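Long-range contacts in heme oxygenase 1 (Synechocystis sp., PDB 1WE1), which probably opens the heme ring, using oxygen and electrons from a reductase, to give biliverdin IXalpha, carbon monoxide and iron: residues E11-S16 with E191-F196; R127-L132 with A166-Y171. All coordinates share one frame; numbering follows the deposited sequence.

Contact 1 of 2, residues E11-S16 with E191-F196. With HEM (protoporphyrin IX containing Fe), chain H.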
# COMPACT_ATOMS: atom_id res chain seq x y z
N GLU A 11 15.46 -5.63 -7.24
CA GLU A 11 16.71 -5.81 -6.51
C GLU A 11 16.97 -4.60 -5.64
O GLU A 11 17.46 -4.73 -4.52
CB GLU A 11 17.87 -6.03 -7.49
CG GLU A 11 17.78 -7.33 -8.28
CD GLU A 11 17.81 -8.57 -7.39
OE1 GLU A 11 18.75 -8.70 -6.58
OE2 GLU A 11 16.88 -9.41 -7.50
N GLY A 12 16.62 -3.42 -6.15
CA GLY A 12 16.85 -2.18 -5.43
C GLY A 12 16.08 -1.93 -4.14
O GLY A 12 16.50 -1.11 -3.32
N THR A 13 14.95 -2.61 -3.95
CA THR A 13 14.16 -2.44 -2.73
C THR A 13 14.25 -3.68 -1.85
O THR A 13 13.49 -3.83 -0.90
CB THR A 13 12.67 -2.17 -3.06
OG1 THR A 13 12.14 -3.21 -3.89
CG2 THR A 13 12.52 -0.85 -3.78
N LYS A 14 15.19 -4.57 -2.16
CA LYS A 14 15.37 -5.79 -1.38
C LYS A 14 15.52 -5.44 0.10
O LYS A 14 14.75 -5.91 0.93
CB LYS A 14 16.60 -6.55 -1.88
N LYS A 15 16.51 -4.62 0.42
CA LYS A 15 16.78 -4.21 1.79
C LYS A 15 15.54 -3.61 2.48
O LYS A 15 15.11 -4.07 3.53
CB LYS A 15 17.91 -3.18 1.81
CG LYS A 15 18.26 -2.64 3.18
CD LYS A 15 18.99 -3.68 3.99
CE LYS A 15 19.47 -3.12 5.32
NZ LYS A 15 20.22 -4.16 6.08
N SER A 16 14.97 -2.56 1.88
CA SER A 16 13.81 -1.91 2.45
C SER A 16 12.66 -2.84 2.78
O SER A 16 12.09 -2.74 3.86
CB SER A 16 13.31 -0.80 1.53
OG SER A 16 14.12 0.35 1.64
N GLU A 191 13.19 6.73 -5.26
CA GLU A 191 11.87 7.16 -4.81
C GLU A 191 11.11 5.98 -4.18
O GLU A 191 10.37 6.14 -3.21
CB GLU A 191 11.08 7.75 -5.97
CG GLU A 191 9.72 8.35 -5.58
CD GLU A 191 9.84 9.57 -4.69
OE1 GLU A 191 8.80 10.10 -4.26
OE2 GLU A 191 10.97 10.00 -4.41
N ALA A 192 11.30 4.79 -4.75
CA ALA A 192 10.64 3.60 -4.24
C ALA A 192 11.08 3.33 -2.79
O ALA A 192 10.25 3.05 -1.92
CB ALA A 192 10.97 2.40 -5.12
N ASN A 193 12.38 3.42 -2.54
CA ASN A 193 12.89 3.22 -1.19
C ASN A 193 12.35 4.31 -0.26
O ASN A 193 12.25 4.12 0.96
CB ASN A 193 14.42 3.22 -1.19
CG ASN A 193 15.01 1.91 -1.67
OD1 ASN A 193 14.89 0.88 -1.01
ND2 ASN A 193 15.64 1.94 -2.85
N ASP A 194 11.99 5.45 -0.85
CA ASP A 194 11.42 6.54 -0.07
C ASP A 194 10.01 6.14 0.37
O ASP A 194 9.65 6.26 1.54
CB ASP A 194 11.36 7.84 -0.89
CG ASP A 194 12.62 8.67 -0.80
OD1 ASP A 194 13.72 8.15 -1.11
OD2 ASP A 194 12.53 9.86 -0.41
N ALA A 195 9.22 5.67 -0.60
CA ALA A 195 7.85 5.25 -0.32
C ALA A 195 7.83 4.17 0.75
O ALA A 195 7.00 4.21 1.65
CB ALA A 195 7.18 4.75 -1.59
N PHE A 196 8.73 3.20 0.65
CA PHE A 196 8.77 2.15 1.64
C PHE A 196 8.89 2.77 3.03
O PHE A 196 8.17 2.40 3.96
CB PHE A 196 9.96 1.22 1.43
CG PHE A 196 9.65 -0.01 0.63
CD1 PHE A 196 9.55 0.05 -0.76
CD2 PHE A 196 9.47 -1.23 1.26
CE1 PHE A 196 9.29 -1.09 -1.50
CE2 PHE A 196 9.20 -2.38 0.52
CZ PHE A 196 9.11 -2.31 -0.86
CHA HEM H . 6.76 -8.45 -2.82
CHB HEM H . 5.73 -3.96 -1.36
CHC HEM H . 5.53 -5.67 3.18
CHD HEM H . 5.01 -10.10 1.41
C1A HEM H . 6.64 -7.05 -2.84
C2A HEM H . 6.91 -6.17 -3.97
C3A HEM H . 6.66 -4.89 -3.54
C4A HEM H . 6.18 -5.01 -2.16
CMA HEM H . 6.82 -3.60 -4.29
CAA HEM H . 7.31 -6.61 -5.37
CBA HEM H . 8.79 -7.03 -5.53
CGA HEM H . 9.15 -7.42 -6.85
O1A HEM H . 9.79 -6.53 -7.54
O2A HEM H . 8.88 -8.53 -7.34
C1B HEM H . 5.62 -4.02 0.04
C2B HEM H . 5.48 -2.85 0.91
C3B HEM H . 5.36 -3.33 2.19
C4B HEM H . 5.51 -4.78 2.09
CMB HEM H . 5.45 -1.42 0.43
CAB HEM H . 5.08 -2.58 3.47
CBB HEM H . 6.19 -1.58 3.89
C1C HEM H . 5.28 -7.02 3.11
C2C HEM H . 4.91 -7.88 4.22
C3C HEM H . 5.01 -9.13 3.74
C4C HEM H . 5.11 -9.04 2.31
CMC HEM H . 4.52 -7.39 5.60
CAC HEM H . 5.02 -10.43 4.55
CBC HEM H . 3.58 -10.99 4.74
C1D HEM H . 5.43 -10.06 0.05
C2D HEM H . 5.52 -11.23 -0.81
C3D HEM H . 5.97 -10.77 -2.00
C4D HEM H . 6.20 -9.31 -1.85
CMD HEM H . 5.18 -12.61 -0.35
CAD HEM H . 6.22 -11.50 -3.30
CBD HEM H . 7.75 -11.93 -3.47
CGD HEM H . 8.06 -12.36 -4.78
O1D HEM H . 7.59 -11.72 -5.80
O2D HEM H . 8.79 -13.37 -4.97
NA HEM H . 6.22 -6.33 -1.75
NB HEM H . 5.63 -5.19 0.77
NC HEM H . 5.36 -7.75 1.91
ND HEM H . 5.81 -8.90 -0.62
FE HEM H . 5.77 -7.05 0.07
O HOH W 1 13.30 2.38 2.85
O HOH W 2 16.67 -1.39 -0.33
O HOH W 3 4.04 -6.96 -0.42
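F196 lies against T13 and S16, its side chain crossing that of T13 at about a right angle. T13 CB approaches F196 CE1 to 3.9 Å, while S16 CB sits the same distance from F196 CG; both carbons meet the ring obliquely. T13 CG2 reaches to 3.8 Å from A192 CB while staying close to F196 CE1 as well, and the small methyl of alanine lets the backbones come close. Threonine suits this place because its methyl serves the apolar side while OG1, lodged between the backbone N and the carbonyl carbon (chi1 56°), bonds to L9 O instead of helix 182-205. This close-packed, buried half is part of the heme pocket of the all-helical heme oxygenase fold. H17, the axial ligand of the iron, follows directly after S16, and the heme methyl CMB lies over one face of the F196 ring. F196 CE2 is 3.8 Å from heme C2B, so the phenyl ring lies between residues 11-16 and the porphyrin.

The other half is polar and hydrated, and N193 carries it. Its ND2 donates to G12 O over 3.2 Å; G12 O lies in the amide plane of N193, but ND2 stands above the carbonyl plane of G12, 50° out of it. On the amide's other branch, S16 OG is 2.8 Å from N193 OD1. Water 1 joins S16 OG to N193 O, and water 2, accepting from S16 N, donates to N193 OD1 at 3.0 Å.

Contact 2 of 2, residues R127-L132 with A166-Y171. With HEM (protoporphyrin IX containing Fe), chain H; PO4 (phosphate ion), chain E.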
# COMPACT_ATOMS: atom_id res chain seq x y z
N ARG A 127 3.16 0.26 -4.05
CA ARG A 127 1.86 -0.18 -3.55
C ARG A 127 1.25 -1.33 -4.36
O ARG A 127 1.20 -2.47 -3.90
CB ARG A 127 0.87 0.99 -3.48
CG ARG A 127 1.13 1.99 -2.34
CD ARG A 127 1.46 1.28 -1.02
NE ARG A 127 0.49 0.25 -0.66
CZ ARG A 127 0.53 -0.48 0.45
NH1 ARG A 127 1.50 -0.31 1.34
NH2 ARG A 127 -0.42 -1.38 0.68
N TYR A 128 0.80 -1.03 -5.57
CA TYR A 128 0.20 -2.04 -6.43
C TYR A 128 0.96 -3.35 -6.64
O TYR A 128 0.37 -4.42 -6.49
CB TYR A 128 -0.13 -1.43 -7.79
CG TYR A 128 -1.06 -0.25 -7.69
CD1 TYR A 128 -2.30 -0.37 -7.09
CD2 TYR A 128 -0.70 1.00 -8.20
CE1 TYR A 128 -3.16 0.71 -6.98
CE2 TYR A 128 -1.55 2.09 -8.10
CZ TYR A 128 -2.78 1.93 -7.49
OH TYR A 128 -3.63 3.00 -7.38
N LEU A 129 2.25 -3.31 -6.99
CA LEU A 129 2.94 -4.58 -7.21
C LEU A 129 3.13 -5.34 -5.90
O LEU A 129 3.28 -6.56 -5.90
CB LEU A 129 4.30 -4.38 -7.93
CG LEU A 129 4.95 -5.67 -8.47
CD1 LEU A 129 3.90 -6.56 -9.13
CD2 LEU A 129 6.06 -5.34 -9.48
N GLY A 130 3.10 -4.62 -4.79
CA GLY A 130 3.22 -5.27 -3.50
C GLY A 130 1.88 -5.85 -3.08
O GLY A 130 1.81 -6.95 -2.54
N ASP A 131 0.81 -5.09 -3.32
CA ASP A 131 -0.54 -5.53 -3.01
C ASP A 131 -0.83 -6.80 -3.79
O ASP A 131 -1.46 -7.74 -3.30
CB ASP A 131 -1.59 -4.49 -3.45
CG ASP A 131 -1.49 -3.19 -2.68
OD1 ASP A 131 -1.12 -3.22 -1.49
OD2 ASP A 131 -1.82 -2.14 -3.27
N LEU A 132 -0.36 -6.81 -5.03
CA LEU A 132 -0.57 -7.91 -5.93
C LEU A 132 0.17 -9.16 -5.50
O LEU A 132 -0.36 -10.26 -5.61
CB LEU A 132 -0.13 -7.50 -7.33
CG LEU A 132 -0.82 -8.10 -8.55
CD1 LEU A 132 -2.34 -8.01 -8.42
CD2 LEU A 132 -0.36 -7.34 -9.77
N ALA A 166 -0.68 -13.50 -14.36
CA ALA A 166 -0.55 -13.04 -15.74
C ALA A 166 -0.57 -11.52 -15.77
O ALA A 166 -0.01 -10.92 -16.68
CB ALA A 166 -1.69 -13.60 -16.59
N PHE A 167 -1.22 -10.90 -14.79
CA PHE A 167 -1.26 -9.45 -14.75
C PHE A 167 0.07 -8.96 -14.21
O PHE A 167 0.60 -7.95 -14.66
CB PHE A 167 -2.37 -8.92 -13.85
CG PHE A 167 -2.44 -7.41 -13.84
CD1 PHE A 167 -3.24 -6.72 -14.75
CD2 PHE A 167 -1.63 -6.67 -12.98
CE1 PHE A 167 -3.23 -5.33 -14.81
CE2 PHE A 167 -1.61 -5.27 -13.04
CZ PHE A 167 -2.41 -4.60 -13.95
N LYS A 168 0.61 -9.69 -13.24
CA LYS A 168 1.87 -9.31 -12.63
C LYS A 168 2.98 -9.26 -13.70
O LYS A 168 3.96 -8.54 -13.55
CB LYS A 168 2.22 -10.28 -11.50
CG LYS A 168 3.27 -9.76 -10.52
CD LYS A 168 3.53 -10.75 -9.37
CE LYS A 168 4.79 -10.35 -8.58
NZ LYS A 168 5.17 -11.33 -7.51
N ASN A 169 2.82 -10.03 -14.77
CA ASN A 169 3.82 -10.03 -15.84
C ASN A 169 3.59 -8.85 -16.77
O ASN A 169 4.52 -8.10 -17.08
CB ASN A 169 3.77 -11.33 -16.64
CG ASN A 169 4.40 -12.49 -15.89
OD1 ASN A 169 5.49 -12.36 -15.32
ND2 ASN A 169 3.73 -13.64 -15.89
N THR A 170 2.35 -8.68 -17.22
CA THR A 170 2.03 -7.56 -18.08
C THR A 170 2.58 -6.30 -17.41
O THR A 170 3.17 -5.44 -18.07
CB THR A 170 0.51 -7.40 -18.26
OG1 THR A 170 -0.02 -8.57 -18.90
CG2 THR A 170 0.19 -6.16 -19.09
N TYR A 171 2.39 -6.21 -16.09
CA TYR A 171 2.84 -5.05 -15.33
C TYR A 171 4.37 -4.89 -15.29
O TYR A 171 4.88 -3.80 -15.53
CB TYR A 171 2.26 -5.09 -13.91
CG TYR A 171 2.50 -3.82 -13.12
CD1 TYR A 171 3.73 -3.59 -12.50
CD2 TYR A 171 1.54 -2.81 -13.06
CE1 TYR A 171 3.99 -2.40 -11.83
CE2 TYR A 171 1.79 -1.61 -12.41
CZ TYR A 171 3.02 -1.41 -11.79
OH TYR A 171 3.28 -0.24 -11.11
CHA HEM H . 6.76 -8.45 -2.82
CHB HEM H . 5.73 -3.96 -1.36
CHC HEM H . 5.53 -5.67 3.18
CHD HEM H . 5.01 -10.10 1.41
C1A HEM H . 6.64 -7.05 -2.84
C2A HEM H . 6.91 -6.17 -3.97
C3A HEM H . 6.66 -4.89 -3.54
C4A HEM H . 6.18 -5.01 -2.16
CMA HEM H . 6.82 -3.60 -4.29
CAA HEM H . 7.31 -6.61 -5.37
CBA HEM H . 8.79 -7.03 -5.53
CGA HEM H . 9.15 -7.42 -6.85
O1A HEM H . 9.79 -6.53 -7.54
O2A HEM H . 8.88 -8.53 -7.34
C1B HEM H . 5.62 -4.02 0.04
C2B HEM H . 5.48 -2.85 0.91
C3B HEM H . 5.36 -3.33 2.19
C4B HEM H . 5.51 -4.78 2.09
CMB HEM H . 5.45 -1.42 0.43
CAB HEM H . 5.08 -2.58 3.47
CBB HEM H . 6.19 -1.58 3.89
C1C HEM H . 5.28 -7.02 3.11
C2C HEM H . 4.91 -7.88 4.22
C3C HEM H . 5.01 -9.13 3.74
C4C HEM H . 5.11 -9.04 2.31
CMC HEM H . 4.52 -7.39 5.60
CAC HEM H . 5.02 -10.43 4.55
CBC HEM H . 3.58 -10.99 4.74
C1D HEM H . 5.43 -10.06 0.05
C2D HEM H . 5.52 -11.23 -0.81
C3D HEM H . 5.97 -10.77 -2.00
C4D HEM H . 6.20 -9.31 -1.85
CMD HEM H . 5.18 -12.61 -0.35
CAD HEM H . 6.22 -11.50 -3.30
CBD HEM H . 7.75 -11.93 -3.47
CGD HEM H . 8.06 -12.36 -4.78
O1D HEM H . 7.59 -11.72 -5.80
O2D HEM H . 8.79 -13.37 -4.97
NA HEM H . 6.22 -6.33 -1.75
NB HEM H . 5.63 -5.19 0.77
NC HEM H . 5.36 -7.75 1.91
ND HEM H . 5.81 -8.90 -0.62
FE HEM H . 5.77 -7.05 0.07
P PO4 E . 6.26 -14.64 -10.17
O1 PO4 E . 7.43 -15.04 -11.01
O2 PO4 E . 5.07 -14.49 -11.04
O3 PO4 E . 6.56 -13.35 -9.49
O4 PO4 E . 6.01 -15.70 -9.15
O HOH W 3 4.04 -6.96 -0.42
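L132 and L129, one turn apart on helix 127-132, face F167, K168 and Y171 on helix 166-171. Over these segments the two helices run nearly antiparallel, at 156°, with axes 10.9 Å apart at closest approach, and form part of the helical heme oxygenase fold, the first of them being a distal helix that passes over the heme on the side away from the axial histidine. G130 brings its backbone against the porphyrin, CA 3.3 Å from heme C4A; glycine suits the place because a CB on this CA would lie against heme CHB. Its carbonyl O accepts a bond from the iron-bound water 3.

Along the second segment, F167 comes first. With CG anti to the backbone N (chi1 -178°), its ring presents an edge to L132, whose CD2 lies near the ring plane, 3.5 Å from F167 CD2. F71 adds an edge-to-face partner for this ring. One residue on, K168 uses its length twice: the aliphatic part crosses L129 at about a right angle, K168 CG lying 3.5 Å from L129 CD1, and the extended chain then delivers the ammonium to the heme edge. There NZ reaches the propionate oxygen O1D of the heme over 3.0 Å, and a phosphate ion, probably from the crystallisation liquor, accepts a second bond at O3. A leucine can cover such methylenes without competing for the charge. Y171, a turn after F167, bonds through its hydroxyl to S124 OG, while its CD1 meets L129 CD2 obliquely at 4.2 Å.

In the fold
Both contacts are largely buried and touch the same heme, with centres 16 Å apart and no touch between them. Contact 1 joins the N-terminal helices to helix 182-205 beside the axial histidine, whereas contact 2 joins helix 120-146 to helix 164-176 on the opposite side of the porphyrin and at its propionate edge. Helix 120-146 also links the two, since A192 and A195 pack on it. Along the chain, contact 2 is nested inside the loop closed by contact 1. Their chemistry differs: contact 1 crosses between its segments with hydrogen bonds and waters as well as apolar packing, while contact 2 is apolar across its helices, its polar groups turned to heme, water, phosphate and other residues.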